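Local coordinates for protein fumarate lyase (Mesorhizobium sp., PDB 3C8T) that belongs to the fumarate lyase superfamily of largely helical enzymes and assembles as four chains, at residues Ala135-Arg139 with Phe160-Ala165; Val365-Met371 with Leu422-Tyr428. All blocks are in the same frame, centred on the assembly; numbering follows the deposited sequence. Where two conformers were deposited one is given.

Contact 1. Residues Ala135-Arg139 with Phe160-Ala165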
loop_
_atom_site.group_PDB
_atom_site.type_symbol
_atom_site.label_atom_id
_atom_site.label_comp_id
_atom_site.label_asym_id
_atom_site.label_seq_id
_atom_site.Cartn_x
_atom_site.Cartn_y
_atom_site.Cartn_z
ATOM N N ALA A 135 -32.355 1.871 -1.607
ATOM C CA ALA A 135 -33.603 1.388 -2.192
ATOM C C ALA A 135 -34.668 2.523 -2.281
ATOM O O ALA A 135 -35.379 2.652 -3.277
ATOM C CB ALA A 135 -34.113 0.184 -1.438
ATOM N N ALA A 136 -34.750 3.375 -1.276
ATOM C CA ALA A 136 -35.689 4.501 -1.341
ATOM C C ALA A 136 -35.326 5.420 -2.497
ATOM O O ALA A 136 -36.195 5.809 -3.276
ATOM C CB ALA A 136 -35.750 5.275 -0.005
ATOM N N LEU A 137 -34.051 5.759 -2.622
ATOM C CA LEU A 137 -33.605 6.644 -3.706
ATOM C C LEU A 137 -33.866 6.006 -5.063
ATOM O O LEU A 137 -34.346 6.657 -5.968
ATOM C CB LEU A 137 -32.123 7.001 -3.589
ATOM C CG LEU A 137 -31.694 7.893 -2.413
ATOM C CD1 LEU A 137 -30.172 7.861 -2.280
ATOM C CD2 LEU A 137 -32.161 9.334 -2.606
ATOM N N ALA A 138 -33.542 4.728 -5.186
ATOM C CA ALA A 138 -33.742 4.001 -6.422
ATOM C C ALA A 138 -35.224 4.014 -6.827
ATOM O O ALA A 138 -35.558 4.224 -7.997
ATOM C CB ALA A 138 -33.264 2.587 -6.259
ATOM N N ARG A 139 -36.097 3.765 -5.842
ATOM C CA ARG A 139 -37.542 3.678 -6.069
ATOM C C ARG A 139 -38.087 5.066 -6.430
ATOM O O ARG A 139 -38.635 5.246 -7.527
ATOM C CB ARG A 139 -38.230 3.110 -4.828
ATOM C CG ARG A 139 -39.676 2.784 -4.993
ATOM C CD ARG A 139 -40.239 2.198 -3.627
ATOM N NE ARG A 139 -39.484 2.516 -2.382
ATOM C CZ ARG A 139 -38.812 1.625 -1.631
ATOM N NH1 ARG A 139 -38.745 0.345 -1.989
ATOM N NH2 ARG A 139 -38.208 2.021 -0.517
ATOM N N PHE A 160 -31.667 8.866 -12.220
ATOM C CA PHE A 160 -30.980 8.880 -10.962
ATOM C C PHE A 160 -31.290 7.593 -10.143
ATOM O O PHE A 160 -30.425 7.084 -9.447
ATOM C CB PHE A 160 -31.260 10.141 -10.167
ATOM C CG PHE A 160 -30.581 10.145 -8.818
ATOM C CD1 PHE A 160 -29.192 10.261 -8.723
ATOM C CD2 PHE A 160 -31.318 9.939 -7.647
ATOM C CE1 PHE A 160 -28.544 10.213 -7.507
ATOM C CE2 PHE A 160 -30.674 9.885 -6.397
ATOM C CZ PHE A 160 -29.267 10.021 -6.331
ATOM N N GLY A 161 -32.510 7.061 -10.235
ATOM C CA GLY A 161 -32.824 5.794 -9.548
ATOM C C GLY A 161 -31.966 4.667 -10.100
ATOM O O GLY A 161 -31.566 3.772 -9.366
ATOM N N TYR A 162 -31.690 4.702 -11.414
ATOM C CA TYR A 162 -30.785 3.752 -12.020
ATOM C C TYR A 162 -29.395 3.814 -11.345
ATOM O O TYR A 162 -28.887 2.769 -10.888
ATOM C CB TYR A 162 -30.718 3.887 -13.548
ATOM C CG TYR A 162 -29.506 3.149 -14.133
ATOM C CD1 TYR A 162 -29.588 1.815 -14.514
ATOM C CD2 TYR A 162 -28.255 3.808 -14.255
ATOM C CE1 TYR A 162 -28.453 1.149 -15.007
ATOM C CE2 TYR A 162 -27.130 3.170 -14.740
ATOM C CZ TYR A 162 -27.225 1.842 -15.109
ATOM O OH TYR A 162 -26.081 1.231 -15.585
ATOM N N LYS A 163 -28.811 5.020 -11.244
ATOM C CA LYS A 163 -27.556 5.222 -10.489
ATOM C C LYS A 163 -27.620 4.681 -9.071
ATOM O O LYS A 163 -26.696 4.029 -8.624
ATOM C CB LYS A 163 -27.145 6.717 -10.424
ATOM C CG LYS A 163 -26.596 7.262 -11.725
ATOM C CD LYS A 163 -25.866 8.654 -11.527
ATOM C CE LYS A 163 -24.649 8.568 -10.571
ATOM N NZ LYS A 163 -23.811 7.386 -10.989
ATOM N N ALA A 164 -28.684 5.010 -8.337
ATOM C CA ALA A 164 -28.829 4.497 -6.976
ATOM C C ALA A 164 -28.929 2.969 -6.959
ATOM O O ALA A 164 -28.442 2.331 -6.019
ATOM C CB ALA A 164 -30.039 5.145 -6.263
ATOM N N ALA A 165 -29.539 2.367 -7.986
ATOM C CA ALA A 165 -29.681 0.904 -8.034
ATOM C C ALA A 165 -28.353 0.206 -8.216
ATOM O O ALA A 165 -28.163 -0.912 -7.693
ATOM C CB ALA A 165 -30.637 0.474 -9.124
#

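Contact 2. Residues Val365-Met371 with Leu422-Tyr428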
loop_
_atom_site.group_PDB
_atom_site.type_symbol
_atom_site.label_atom_id
_atom_site.label_comp_id
_atom_site.label_asym_id
_atom_site.label_seq_id
_atom_site.Cartn_x
_atom_site.Cartn_y
_atom_site.Cartn_z
ATOM N N VAL A 365 -28.356 12.054 -27.571
ATOM C CA VAL A 365 -29.199 10.999 -28.165
ATOM C C VAL A 365 -29.024 10.879 -29.717
ATOM O O VAL A 365 -29.868 10.309 -30.433
ATOM C CB VAL A 365 -30.706 11.076 -27.720
ATOM C CG1 VAL A 365 -30.832 10.745 -26.217
ATOM C CG2 VAL A 365 -31.370 12.449 -28.044
ATOM N N ALA A 366 -27.887 11.350 -30.232
ATOM C CA ALA A 366 -27.491 11.035 -31.613
ATOM C C ALA A 366 -27.705 9.545 -31.926
ATOM O O ALA A 366 -28.262 9.202 -32.978
ATOM C CB ALA A 366 -26.052 11.424 -31.850
ATOM N N GLU A 367 -27.270 8.664 -31.006
ATOM C CA GLU A 367 -27.458 7.205 -31.157
ATOM C C GLU A 367 -28.908 6.788 -31.496
ATOM O O GLU A 367 -29.117 5.886 -32.313
ATOM C CB GLU A 367 -27.019 6.452 -29.887
ATOM C CG GLU A 367 -26.818 4.944 -30.148
ATOM C CD GLU A 367 -26.724 4.092 -28.863
ATOM O OE1 GLU A 367 -25.603 3.574 -28.568
ATOM O OE2 GLU A 367 -27.768 3.928 -28.162
ATOM N N ALA A 368 -29.895 7.425 -30.854
ATOM C CA ALA A 368 -31.316 7.174 -31.138
ATOM C C ALA A 368 -31.723 7.518 -32.593
ATOM O O ALA A 368 -32.592 6.858 -33.171
ATOM C CB ALA A 368 -32.201 7.951 -30.154
ATOM N N VAL A 369 -31.153 8.586 -33.165
ATOM C CA VAL A 369 -31.393 8.874 -34.583
ATOM C C VAL A 369 -30.733 7.798 -35.474
ATOM O O VAL A 369 -31.389 7.277 -36.377
ATOM C CB VAL A 369 -30.958 10.298 -34.981
ATOM C CG1 VAL A 369 -31.318 10.600 -36.457
ATOM C CG2 VAL A 369 -31.565 11.363 -34.013
ATOM N N MET A 370 -29.466 7.458 -35.206
ATOM C CA MET A 370 -28.774 6.331 -35.879
ATOM C C MET A 370 -29.617 5.042 -35.883
ATOM O O MET A 370 -29.884 4.474 -36.943
ATOM C CB MET A 370 -27.420 6.027 -35.224
ATOM C CG MET A 370 -26.325 7.078 -35.417
ATOM S SD MET A 370 -24.831 6.810 -34.398
ATOM C CE MET A 370 -24.072 8.429 -34.510
ATOM N N MET A 371 -30.032 4.587 -34.700
ATOM C CA MET A 371 -30.906 3.406 -34.539
ATOM C C MET A 371 -32.122 3.516 -35.468
ATOM O O MET A 371 -32.489 2.582 -36.171
ATOM C CB MET A 371 -31.351 3.268 -33.061
ATOM C CG MET A 371 -32.270 2.058 -32.699
ATOM S SD MET A 371 -33.215 2.267 -31.147
ATOM C CE MET A 371 -33.980 3.879 -31.461
ATOM N N LEU A 422 -36.983 11.767 -31.447
ATOM C CA LEU A 422 -35.695 11.067 -31.327
ATOM C C LEU A 422 -34.582 11.926 -30.719
ATOM O O LEU A 422 -33.660 11.396 -30.109
ATOM C CB LEU A 422 -35.241 10.528 -32.689
ATOM C CG LEU A 422 -36.127 9.422 -33.274
ATOM C CD1 LEU A 422 -35.900 9.285 -34.780
ATOM C CD2 LEU A 422 -35.897 8.101 -32.549
ATOM N N THR A 423 -34.681 13.240 -30.903
ATOM C CA THR A 423 -33.737 14.171 -30.330
ATOM C C THR A 423 -34.104 14.655 -28.939
ATOM O O THR A 423 -33.349 15.421 -28.361
ATOM C CB THR A 423 -33.408 15.366 -31.287
ATOM O OG1 THR A 423 -34.611 16.054 -31.665
ATOM C CG2 THR A 423 -32.694 14.854 -32.526
ATOM N N ASP A 424 -35.245 14.214 -28.399
ATOM C CA ASP A 424 -35.602 14.463 -26.979
ATOM C C ASP A 424 -35.015 13.370 -26.091
ATOM O O ASP A 424 -35.451 12.214 -26.139
ATOM C CB ASP A 424 -37.120 14.485 -26.764
ATOM C CG ASP A 424 -37.524 14.880 -25.317
ATOM O OD1 ASP A 424 -36.692 14.850 -24.365
ATOM O OD2 ASP A 424 -38.716 15.216 -25.134
ATOM N N PRO A 425 -34.039 13.729 -25.251
ATOM C CA PRO A 425 -33.375 12.714 -24.405
ATOM C C PRO A 425 -34.319 11.906 -23.505
ATOM O O PRO A 425 -34.031 10.739 -23.197
ATOM C CB PRO A 425 -32.354 13.542 -23.591
ATOM C CG PRO A 425 -32.875 14.922 -23.636
ATOM C CD PRO A 425 -33.486 15.071 -25.014
ATOM N N ARG A 426 -35.452 12.495 -23.123
ATOM C CA ARG A 426 -36.406 11.806 -22.232
ATOM C C ARG A 426 -36.974 10.534 -22.866
ATOM O O ARG A 426 -37.452 9.647 -22.152
ATOM C CB ARG A 426 -37.525 12.747 -21.771
ATOM N N ASN A 427 -36.874 10.415 -24.191
ATOM C CA ASN A 427 -37.408 9.260 -24.914
ATOM C C ASN A 427 -36.435 8.112 -25.064
ATOM O O ASN A 427 -36.764 7.127 -25.714
ATOM C CB ASN A 427 -37.930 9.649 -26.320
ATOM C CG ASN A 427 -39.099 10.610 -26.249
ATOM O OD1 ASN A 427 -39.938 10.488 -25.362
ATOM N ND2 ASN A 427 -39.147 11.581 -27.149
ATOM N N TYR A 428 -35.240 8.218 -24.480
ATOM C CA TYR A 428 -34.196 7.203 -24.740
ATOM C C TYR A 428 -33.572 6.597 -23.489
ATOM O O TYR A 428 -32.354 6.665 -23.298
ATOM C CB TYR A 428 -33.123 7.835 -25.613
ATOM C CG TYR A 428 -32.326 6.856 -26.426
ATOM C CD1 TYR A 428 -32.961 5.956 -27.268
ATOM C CD2 TYR A 428 -30.921 6.840 -26.365
ATOM C CE1 TYR A 428 -32.234 5.076 -28.029
ATOM C CE2 TYR A 428 -30.185 5.963 -27.136
ATOM C CZ TYR A 428 -30.845 5.069 -27.965
ATOM O OH TYR A 428 -30.131 4.176 -28.773
#

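Contact 1. Residues Ala135-Arg139 with Phe160-Ala165
The end of helix 104-140 packs here against the first turns of helix 160-185. The two short helical segments run nearly antiparallel, at 152°, and their axes come within 7.5 Å. Small residues allow this close approach. Gly161 has no side chain, so its CA lies 3.7 Å from the CA of Ala138 and 3.5 Å from Ala138 O, a CA-H...O contact. A CB on Gly161 would clash with that carbonyl oxygen. The methyl of Ala164 points at the other helix. Its CB is 3.9 Å from Leu137 CB and 4.1 Å from Ala138 CB. Ala138 CB also comes within 4.4 Å of Ala165 CB.

Larger side chains close one edge. Leu137 is in the mt rotamer, and its CD2 sits 4.1 Å from Phe160 CE2, near the ring plane and at the ring edge; Leu346 packs on both side chains. Phe160 CB points sideways, but with chi1 in t the ring ends up nearer to Leu137. Lys163 takes no part; its side chain, bent at chi3 and chi4 (both p), forms salt bridges with Asp251 and with Glu312 of the second subunit. The chain between the two helices runs mainly through the antiparallel sheet of strands 145-150, 153-155 and 157-159.

No hydrogen bond crosses between the segments. The contact therefore rests on close apolar fit, with one CA-H...O contact where the backbones are nearest.

Contact 2. Residues Val365-Met371 with Leu422-Tyr428
Val365 occupies the N-cap position of helix 366-377 and points into the loop that follows helix 416-422. Its CG2 lies 3.3 Å from Leu422 O, while its CG1 lies 3.7 Å from Pro425 CA and 3.8 Å from Tyr428 CB. Ala366 turns away, onto helix 379-395. Glu367 starts out sideways, but its carboxylate reaches back to the loop. Tyr428 OH donates a very short hydrogen bond of 2.5 Å to Glu367 OE2. Ser199 of the second subunit packs beside this pair. Ala368 covers the ring: its CB sits over the face of Tyr428, 3.6 Å from the ring centroid, in a CH-pi contact. Val369 CG2 meets Leu422 CB and Thr423 CG2, each at 4.0 Å, and the valine also packs on helices 400-404 and 408-414. Met371 CE comes within 4.0 Å of Tyr428 CE1.

The loop has its own order. Asp424 OD1 accepts from Arg426 N at 2.9 Å, an Asx turn that leads into the 3-10 segment 425-427. Together these contacts form helix-to-loop packing within the small helical C-terminal region, which matches the adenylosuccinate lyase C-terminus family.

In the fold
Contact 1 is wholly buried; contact 2 is mostly buried but has exposed Met371 at its edge. The centre of contact 1 lies about 19 Å, and that of contact 2 about 38 Å, from the centre of the chain. Contact 1 joins two long helices of the lyase part of the chain. Contact 2, in the C-terminal region, joins a short helix to a loop. They share no element and do not touch; the nearest atoms of contact 1 and contact 2 are about 10 Å apart. Helix 432-440, which follows the loop of contact 2, packs on contact 1. Contact 1 is apolar with tight backbones, whereas contact 2 buries more surface and adds the Tyr428-Glu367 hydrogen bond. Both reach the second subunit.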